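Local coordinates for uncharacterized protein (PDB 3FD9) that holds the type III secretion regulon in check, probably by disrupting self-association and DNA binding of the transcriptional activator ExsA when no inducing signal is present, at residues K187-T199 with A207-W220. Numbering follows the deposited sequence.
Sequences KSAWPNWQRGMAT and AGFEPIPEVLECLW
G196 and G208 bring the two backbones together, their CA atoms 3.6 Å apart, and W190 and P213 mark a second, wider approach. A loop from the C-terminal domain family region of ExsD packs here on the junction of helices 157-189 and 193-203. Residues 207-213, a 3-10 turn followed by a proline-rich loop, return along the type I beta turn W190-W193 and the first turns of helix 193-203. The ring of F209 lies flat on that helix. G196 CA sits over its face in a CH-pi contact, 3.5 Å from the ring centroid. W193 runs beside F209, with the ring planes at 44°, and the methyl CE of selenomethionine M197 meets the F209 edge.

W190 fills the other half. Its CG is anti to the backbone N (chi1 -166°), which carries the indole to the loop. P213 CD packs over one face, 3.5 Å from the centroid of the five-membered ring of W190, and W193 CE3 lies against the opposite face. L216 CD1 touches W190 CZ3 at 3.6 Å. W111 of helix 96-115 meets W190 edge-to-face, and Y108 of the same helix stacks on W193. M39 of the second subunit packs on W193 and M197. W190 NE1 donates to F209 O in the indole plane, at 3.0 Å and nearly straight (168°).

R195 grips G208 O side-on with two nitrogens. The R195 side chain bends at chi3 to reach it. R195 NE donates to G208 O at 2.9 Å, slightly tilted from the carbonyl plane, whereas R195 NH2 donates to G208 O from well above that plane, at 3.1 Å.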
ATOM      1  N   LYS A 187     -18.154 -27.689  -0.258  1.00 61.14           N
ATOM      2  CA  LYS A 187     -18.695 -27.602   1.089  1.00 61.84           C
ATOM      3  C   LYS A 187     -19.168 -28.978   1.552  1.00 61.80           C
ATOM      4  O   LYS A 187     -18.888 -29.397   2.670  1.00 60.33           O
ATOM      5  CB  LYS A 187     -19.836 -26.589   1.157  1.00 61.90           C
ATOM      6  CG  LYS A 187     -20.498 -26.537   2.525  1.00 69.42           C
ATOM      7  CD  LYS A 187     -21.364 -25.301   2.722  1.00 76.62           C
ATOM      8  CE  LYS A 187     -21.946 -25.278   4.135  1.00 80.94           C
ATOM      9  NZ  LYS A 187     -22.778 -24.071   4.406  1.00 83.89           N
ATOM     10  N   SER A 188     -19.875 -29.688   0.683  1.00 63.93           N
ATOM     11  CA  SER A 188     -20.383 -31.009   1.024  1.00 65.62           C
ATOM     12  C   SER A 188     -19.266 -31.995   1.347  1.00 64.90           C
ATOM     13  O   SER A 188     -19.448 -32.897   2.168  1.00 67.40           O
ATOM     14  CB  SER A 188     -21.246 -31.562  -0.112  1.00 67.63           C
ATOM     15  OG  SER A 188     -22.447 -30.823  -0.246  1.00 72.51           O
ATOM     16  N   ALA A 189     -18.115 -31.822   0.701  1.00 51.53           N
ATOM     17  CA  ALA A 189     -17.025 -32.793   0.801  1.00 48.87           C
ATOM     18  C   ALA A 189     -16.145 -32.576   2.030  1.00 48.24           C
ATOM     19  O   ALA A 189     -15.341 -33.439   2.388  1.00 49.35           O
ATOM     20  CB  ALA A 189     -16.188 -32.770  -0.451  1.00 47.38           C
ATOM     21  N   TRP A 190     -16.296 -31.410   2.656  1.00 43.00           N
ATOM     22  CA  TRP A 190     -15.560 -31.054   3.866  1.00 40.41           C
ATOM     23  C   TRP A 190     -16.406 -30.102   4.688  1.00 40.50           C
ATOM     24  O   TRP A 190     -16.095 -28.912   4.780  1.00 39.89           O
ATOM     25  CB  TRP A 190     -14.250 -30.357   3.522  1.00 38.36           C
ATOM     26  CG  TRP A 190     -13.304 -30.266   4.683  1.00 36.89           C
ATOM     27  CD1 TRP A 190     -13.584 -30.520   5.992  1.00 34.47           C
ATOM     28  CD2 TRP A 190     -11.928 -29.872   4.637  1.00 38.32           C
ATOM     29  NE1 TRP A 190     -12.464 -30.325   6.766  1.00 33.82           N
ATOM     30  CE2 TRP A 190     -11.433 -29.921   5.955  1.00 39.47           C
ATOM     31  CE3 TRP A 190     -11.062 -29.490   3.607  1.00 39.10           C
ATOM     32  CZ2 TRP A 190     -10.113 -29.602   6.271  1.00 41.60           C
ATOM     33  CZ3 TRP A 190      -9.752 -29.171   3.923  1.00 45.43           C
ATOM     34  CH2 TRP A 190      -9.291 -29.230   5.244  1.00 39.88           C
ATOM     35  N   PRO A 191     -17.475 -30.624   5.297  1.00 50.97           N
ATOM     36  CA  PRO A 191     -18.489 -29.813   5.978  1.00 51.81           C
ATOM     37  C   PRO A 191     -17.899 -28.863   7.016  1.00 51.58           C
ATOM     38  O   PRO A 191     -18.314 -27.707   7.062  1.00 53.66           O
ATOM     39  CB  PRO A 191     -19.369 -30.862   6.661  1.00 53.44           C
ATOM     40  CG  PRO A 191     -19.157 -32.118   5.854  1.00 53.16           C
ATOM     41  CD  PRO A 191     -17.730 -32.067   5.435  1.00 51.56           C
ATOM     42  N   ASN A 192     -16.947 -29.335   7.820  1.00 38.86           N
ATOM     43  CA  ASN A 192     -16.442 -28.559   8.954  1.00 37.50           C
ATOM     44  C   ASN A 192     -15.225 -27.679   8.679  1.00 37.12           C
ATOM     45  O   ASN A 192     -14.523 -27.283   9.615  1.00 36.90           O
ATOM     46  CB  ASN A 192     -16.123 -29.476  10.134  1.00 38.38           C
ATOM     47  CG  ASN A 192     -17.350 -30.162  10.690  1.00 38.98           C
ATOM     48  OD1 ASN A 192     -17.276 -31.309  11.130  1.00 44.69           O
ATOM     49  ND2 ASN A 192     -18.487 -29.467  10.675  1.00 34.44           N
ATOM     50  N   TRP A 193     -14.972 -27.369   7.409  1.00 36.35           N
ATOM     51  CA  TRP A 193     -13.872 -26.473   7.050  1.00 33.94           C
ATOM     52  C   TRP A 193     -14.072 -25.118   7.711  1.00 34.03           C
ATOM     53  O   TRP A 193     -13.148 -24.581   8.292  1.00 33.33           O
ATOM     54  CB  TRP A 193     -13.755 -26.339   5.531  1.00 32.95           C
ATOM     55  CG  TRP A 193     -12.940 -25.169   5.039  1.00 29.19           C
ATOM     56  CD1 TRP A 193     -13.415 -24.041   4.435  1.00 29.63           C
ATOM     57  CD2 TRP A 193     -11.516 -25.029   5.077  1.00 25.86           C
ATOM     58  NE1 TRP A 193     -12.377 -23.204   4.105  1.00 28.39           N
ATOM     59  CE2 TRP A 193     -11.200 -23.788   4.490  1.00 25.79           C
ATOM     60  CE3 TRP A 193     -10.479 -25.830   5.554  1.00 26.46           C
ATOM     61  CZ2 TRP A 193      -9.895 -23.328   4.371  1.00 20.52           C
ATOM     62  CZ3 TRP A 193      -9.190 -25.380   5.439  1.00 28.38           C
ATOM     63  CH2 TRP A 193      -8.903 -24.137   4.850  1.00 25.94           C
ATOM     64  N   GLN A 194     -15.285 -24.580   7.630  1.00 55.42           N
ATOM     65  CA  GLN A 194     -15.625 -23.335   8.313  1.00 58.19           C
ATOM     66  C   GLN A 194     -15.334 -23.425   9.806  1.00 57.62           C
ATOM     67  O   GLN A 194     -14.470 -22.721  10.336  1.00 57.45           O
ATOM     68  CB  GLN A 194     -17.108 -23.025   8.122  1.00 60.67           C
ATOM     69  CG  GLN A 194     -17.534 -22.842   6.676  1.00 71.70           C
ATOM     70  CD  GLN A 194     -17.293 -21.430   6.173  1.00 81.17           C
ATOM     71  OE1 GLN A 194     -17.211 -20.481   6.964  1.00 81.91           O
ATOM     72  NE2 GLN A 194     -17.186 -21.278   4.850  1.00 80.49           N
ATOM     73  N   ARG A 195     -16.075 -24.297  10.478  1.00 51.44           N
ATOM     74  CA  ARG A 195     -15.944 -24.466  11.912  1.00 52.30           C
ATOM     75  C   ARG A 195     -14.489 -24.566  12.338  1.00 50.50           C
ATOM     76  O   ARG A 195     -14.067 -23.919  13.300  1.00 49.76           O
ATOM     77  CB  ARG A 195     -16.696 -25.708  12.375  1.00 55.55           C
ATOM     78  CG  ARG A 195     -16.792 -25.825  13.890  1.00 61.93           C
ATOM     79  CD  ARG A 195     -17.362 -27.168  14.307  1.00 68.00           C
ATOM     80  NE  ARG A 195     -16.469 -28.266  13.955  1.00 65.84           N
ATOM     81  CZ  ARG A 195     -16.588 -29.500  14.427  1.00 68.86           C
ATOM     82  NH1 ARG A 195     -17.565 -29.795  15.276  1.00 71.47           N
ATOM     83  NH2 ARG A 195     -15.729 -30.440  14.054  1.00 71.71           N
ATOM     84  N   GLY A 196     -13.728 -25.382  11.619  1.00 44.82           N
ATOM     85  CA  GLY A 196     -12.333 -25.594  11.940  1.00 41.38           C
ATOM     86  C   GLY A 196     -11.538 -24.310  11.915  1.00 40.14           C
ATOM     87  O   GLY A 196     -10.668 -24.090  12.766  1.00 41.54           O
HETATM   88  N   MSE A 197     -11.839 -23.454  10.944  1.00 42.94           N
HETATM   89  CA  MSE A 197     -11.105 -22.207  10.787  1.00 41.31           C
HETATM   90  C   MSE A 197     -11.443 -21.224  11.904  1.00 42.06           C
HETATM   91  O   MSE A 197     -10.571 -20.525  12.407  1.00 41.76           O
HETATM   92  CB  MSE A 197     -11.388 -21.584   9.421  1.00 42.09           C
HETATM   93  CG  MSE A 197     -10.599 -20.320   9.134  1.00 39.59           C
HETATM   94 SE   MSE A 197      -8.646 -20.596   9.101  1.00 48.72          SE
HETATM   95  CE  MSE A 197      -8.517 -21.961   7.692  1.00 42.34           C
ATOM     96  N   ALA A 198     -12.714 -21.179  12.290  1.00 41.51           N
ATOM     97  CA  ALA A 198     -13.152 -20.341  13.399  1.00 40.53           C
ATOM     98  C   ALA A 198     -12.452 -20.742  14.689  1.00 40.62           C
ATOM     99  O   ALA A 198     -11.965 -19.894  15.442  1.00 40.87           O
ATOM    100  CB  ALA A 198     -14.653 -20.448  13.574  1.00 42.03           C
ATOM    101  N   THR A 199     -12.403 -22.044  14.938  1.00 32.72           N
ATOM    102  CA  THR A 199     -11.798 -22.563  16.155  1.00 33.73           C
ATOM    103  C   THR A 199     -10.315 -22.241  16.237  1.00 32.96           C
ATOM    104  O   THR A 199      -9.841 -21.730  17.243  1.00 33.55           O
ATOM    105  CB  THR A 199     -11.966 -24.068  16.255  1.00 34.28           C
ATOM    106  OG1 THR A 199     -13.360 -24.380  16.369  1.00 37.79           O
ATOM    107  CG2 THR A 199     -11.208 -24.604  17.462  1.00 33.63           C
ATOM    108  N   ALA A 207      -8.868 -28.999  15.977  1.00 49.79           N
ATOM    109  CA  ALA A 207      -9.901 -30.013  16.175  1.00 50.79           C
ATOM    110  C   ALA A 207     -11.183 -29.727  15.390  1.00 52.14           C
ATOM    111  O   ALA A 207     -11.862 -30.645  14.940  1.00 52.22           O
ATOM    112  CB  ALA A 207     -10.205 -30.172  17.659  1.00 52.09           C
ATOM    113  N   GLY A 208     -11.505 -28.449  15.228  1.00 38.16           N
ATOM    114  CA  GLY A 208     -12.743 -28.051  14.587  1.00 36.46           C
ATOM    115  C   GLY A 208     -12.859 -28.486  13.140  1.00 36.31           C
ATOM    116  O   GLY A 208     -13.943 -28.436  12.572  1.00 38.09           O
ATOM    117  N   PHE A 209     -11.746 -28.904  12.540  1.00 34.35           N
ATOM    118  CA  PHE A 209     -11.715 -29.230  11.113  1.00 32.33           C
ATOM    119  C   PHE A 209     -12.215 -30.634  10.809  1.00 34.82           C
ATOM    120  O   PHE A 209     -12.678 -30.901   9.699  1.00 34.66           O
ATOM    121  CB  PHE A 209     -10.299 -29.093  10.543  1.00 30.90           C
ATOM    122  CG  PHE A 209      -9.881 -27.685  10.278  1.00 28.27           C
ATOM    123  CD1 PHE A 209     -10.393 -26.994   9.199  1.00 27.70           C
ATOM    124  CD2 PHE A 209      -8.954 -27.060  11.095  1.00 26.94           C
ATOM    125  CE1 PHE A 209     -10.001 -25.695   8.947  1.00 25.49           C
ATOM    126  CE2 PHE A 209      -8.556 -25.771  10.859  1.00 25.08           C
ATOM    127  CZ  PHE A 209      -9.080 -25.078   9.787  1.00 24.88           C
ATOM    128  N   GLU A 210     -12.098 -31.540  11.773  1.00 41.42           N
ATOM    129  CA  GLU A 210     -12.471 -32.926  11.523  1.00 45.68           C
ATOM    130  C   GLU A 210     -13.983 -33.137  11.541  1.00 46.91           C
ATOM    131  O   GLU A 210     -14.712 -32.422  12.236  1.00 50.14           O
ATOM    132  CB  GLU A 210     -11.749 -33.882  12.475  1.00 46.01           C
ATOM    133  CG  GLU A 210     -11.578 -33.377  13.893  1.00 57.00           C
ATOM    134  CD  GLU A 210     -10.271 -33.853  14.511  1.00 69.88           C
ATOM    135  OE1 GLU A 210      -9.252 -33.896  13.782  1.00 68.43           O
ATOM    136  OE2 GLU A 210     -10.258 -34.175  15.721  1.00 75.82           O
ATOM    137  N   PRO A 211     -14.458 -34.121  10.760  1.00 50.94           N
ATOM    138  CA  PRO A 211     -13.607 -35.051  10.011  1.00 49.93           C
ATOM    139  C   PRO A 211     -13.055 -34.423   8.735  1.00 48.05           C
ATOM    140  O   PRO A 211     -13.803 -33.767   8.007  1.00 47.15           O
ATOM    141  CB  PRO A 211     -14.576 -36.185   9.638  1.00 50.11           C
ATOM    142  CG  PRO A 211     -15.936 -35.775  10.163  1.00 51.29           C
ATOM    143  CD  PRO A 211     -15.877 -34.318  10.431  1.00 50.83           C
ATOM    144  N   ILE A 212     -11.773 -34.642   8.458  1.00 48.40           N
ATOM    145  CA  ILE A 212     -11.152 -34.118   7.242  1.00 48.51           C
ATOM    146  C   ILE A 212     -11.237 -35.129   6.100  1.00 49.03           C
ATOM    147  O   ILE A 212     -11.256 -36.333   6.343  1.00 51.50           O
ATOM    148  CB  ILE A 212      -9.670 -33.755   7.479  1.00 48.08           C
ATOM    149  CG1 ILE A 212      -8.802 -35.003   7.428  1.00 49.03           C
ATOM    150  CG2 ILE A 212      -9.492 -33.054   8.823  1.00 45.71           C
ATOM    151  CD1 ILE A 212      -7.391 -34.722   7.014  1.00 54.26           C
ATOM    152  N   PRO A 213     -11.279 -34.646   4.847  1.00 43.91           N
ATOM    153  CA  PRO A 213     -11.353 -35.528   3.673  1.00 45.83           C
ATOM    154  C   PRO A 213     -10.286 -36.613   3.723  1.00 47.65           C
ATOM    155  O   PRO A 213      -9.199 -36.353   4.222  1.00 47.78           O
ATOM    156  CB  PRO A 213     -11.079 -34.576   2.510  1.00 44.15           C
ATOM    157  CG  PRO A 213     -11.564 -33.260   2.996  1.00 43.31           C
ATOM    158  CD  PRO A 213     -11.246 -33.227   4.464  1.00 43.90           C
ATOM    159  N   GLU A 214     -10.583 -37.804   3.215  1.00 73.51           N
ATOM    160  CA  GLU A 214      -9.677 -38.936   3.382  1.00 75.27           C
ATOM    161  C   GLU A 214      -8.368 -38.704   2.639  1.00 72.88           C
ATOM    162  O   GLU A 214      -7.312 -39.181   3.050  1.00 73.22           O
ATOM    163  CB  GLU A 214     -10.342 -40.237   2.918  1.00 78.46           C
ATOM    164  CG  GLU A 214      -9.934 -41.482   3.716  1.00 88.51           C
ATOM    165  CD  GLU A 214      -8.620 -42.107   3.244  1.00101.99           C
ATOM    166  OE1 GLU A 214      -8.515 -42.455   2.044  1.00105.70           O
ATOM    167  OE2 GLU A 214      -7.698 -42.272   4.077  1.00103.26           O
ATOM    168  N   VAL A 215      -8.446 -37.953   1.549  1.00 42.54           N
ATOM    169  CA  VAL A 215      -7.289 -37.697   0.700  1.00 39.32           C
ATOM    170  C   VAL A 215      -6.272 -36.753   1.352  1.00 37.44           C
ATOM    171  O   VAL A 215      -5.212 -36.482   0.795  1.00 38.07           O
ATOM    172  CB  VAL A 215      -7.731 -37.097  -0.643  1.00 39.92           C
ATOM    173  CG1 VAL A 215      -8.133 -35.635  -0.464  1.00 36.36           C
ATOM    174  CG2 VAL A 215      -6.621 -37.238  -1.692  1.00 42.52           C
ATOM    175  N   LEU A 216      -6.596 -36.249   2.535  1.00 38.20           N
ATOM    176  CA  LEU A 216      -5.709 -35.318   3.218  1.00 34.53           C
ATOM    177  C   LEU A 216      -5.178 -35.937   4.500  1.00 34.21           C
ATOM    178  O   LEU A 216      -4.485 -35.279   5.273  1.00 31.10           O
ATOM    179  CB  LEU A 216      -6.433 -33.997   3.525  1.00 33.82           C
ATOM    180  CG  LEU A 216      -6.932 -33.158   2.346  1.00 39.51           C
ATOM    181  CD1 LEU A 216      -7.741 -31.979   2.838  1.00 31.58           C
ATOM    182  CD2 LEU A 216      -5.790 -32.682   1.499  1.00 32.04           C
ATOM    183  N   GLU A 217      -5.495 -37.208   4.711  1.00 46.45           N
ATOM    184  CA  GLU A 217      -5.097 -37.910   5.924  1.00 49.13           C
ATOM    185  C   GLU A 217      -3.591 -37.921   6.188  1.00 47.17           C
ATOM    186  O   GLU A 217      -3.157 -37.626   7.297  1.00 45.18           O
ATOM    187  CB  GLU A 217      -5.630 -39.345   5.908  1.00 53.52           C
ATOM    188  CG  GLU A 217      -7.142 -39.453   6.105  1.00 67.07           C
ATOM    189  CD  GLU A 217      -7.606 -38.911   7.454  1.00 78.99           C
ATOM    190  OE1 GLU A 217      -6.742 -38.584   8.300  1.00 80.98           O
ATOM    191  OE2 GLU A 217      -8.839 -38.813   7.666  1.00 83.33           O
ATOM    192  N   CYS A 218      -2.791 -38.264   5.185  1.00 58.65           N
ATOM    193  CA  CYS A 218      -1.350 -38.368   5.405  1.00 59.01           C
ATOM    194  C   CYS A 218      -0.695 -37.008   5.650  1.00 54.56           C
ATOM    195  O   CYS A 218       0.414 -36.932   6.166  1.00 54.47           O
ATOM    196  CB  CYS A 218      -0.651 -39.159   4.287  1.00 62.66           C
ATOM    197  SG  CYS A 218      -1.533 -39.199   2.722  1.00 73.57           S
ATOM    198  N   LEU A 219      -1.388 -35.937   5.285  1.00 31.15           N
ATOM    199  CA  LEU A 219      -0.985 -34.602   5.720  1.00 28.62           C
ATOM    200  C   LEU A 219      -1.448 -34.327   7.151  1.00 28.11           C
ATOM    201  O   LEU A 219      -0.695 -33.790   7.963  1.00 27.24           O
ATOM    202  CB  LEU A 219      -1.566 -33.526   4.815  1.00 28.76           C
ATOM    203  CG  LEU A 219      -1.435 -32.132   5.435  1.00 34.79           C
ATOM    204  CD1 LEU A 219       0.039 -31.771   5.564  1.00 32.91           C
ATOM    205  CD2 LEU A 219      -2.198 -31.073   4.644  1.00 31.66           C
ATOM    206  N   TRP A 220      -2.689 -34.697   7.455  1.00 34.42           N
ATOM    207  CA  TRP A 220      -3.262 -34.378   8.750  1.00 33.93           C
ATOM    208  C   TRP A 220      -2.609 -35.117   9.907  1.00 33.52           C
ATOM    209  O   TRP A 220      -2.320 -34.517  10.938  1.00 30.22           O
ATOM    210  CB  TRP A 220      -4.768 -34.622   8.767  1.00 35.29           C
ATOM    211  CG  TRP A 220      -5.497 -33.581   9.570  1.00 38.01           C
ATOM    212  CD1 TRP A 220      -6.006 -33.720  10.827  1.00 41.29           C
ATOM    213  CD2 TRP A 220      -5.771 -32.226   9.175  1.00 40.55           C
ATOM    214  NE1 TRP A 220      -6.591 -32.543  11.232  1.00 40.51           N
ATOM    215  CE2 TRP A 220      -6.460 -31.614  10.236  1.00 41.14           C
ATOM    216  CE3 TRP A 220      -5.509 -31.479   8.024  1.00 41.75           C
ATOM    217  CZ2 TRP A 220      -6.890 -30.292  10.177  1.00 45.23           C
ATOM    218  CZ3 TRP A 220      -5.939 -30.164   7.973  1.00 38.96           C
ATOM    219  CH2 TRP A 220      -6.618 -29.589   9.037  1.00 39.16           C
TER
HETATM  220  O   HOH W   1      -9.691 -25.983  14.456  1.00 54.74           O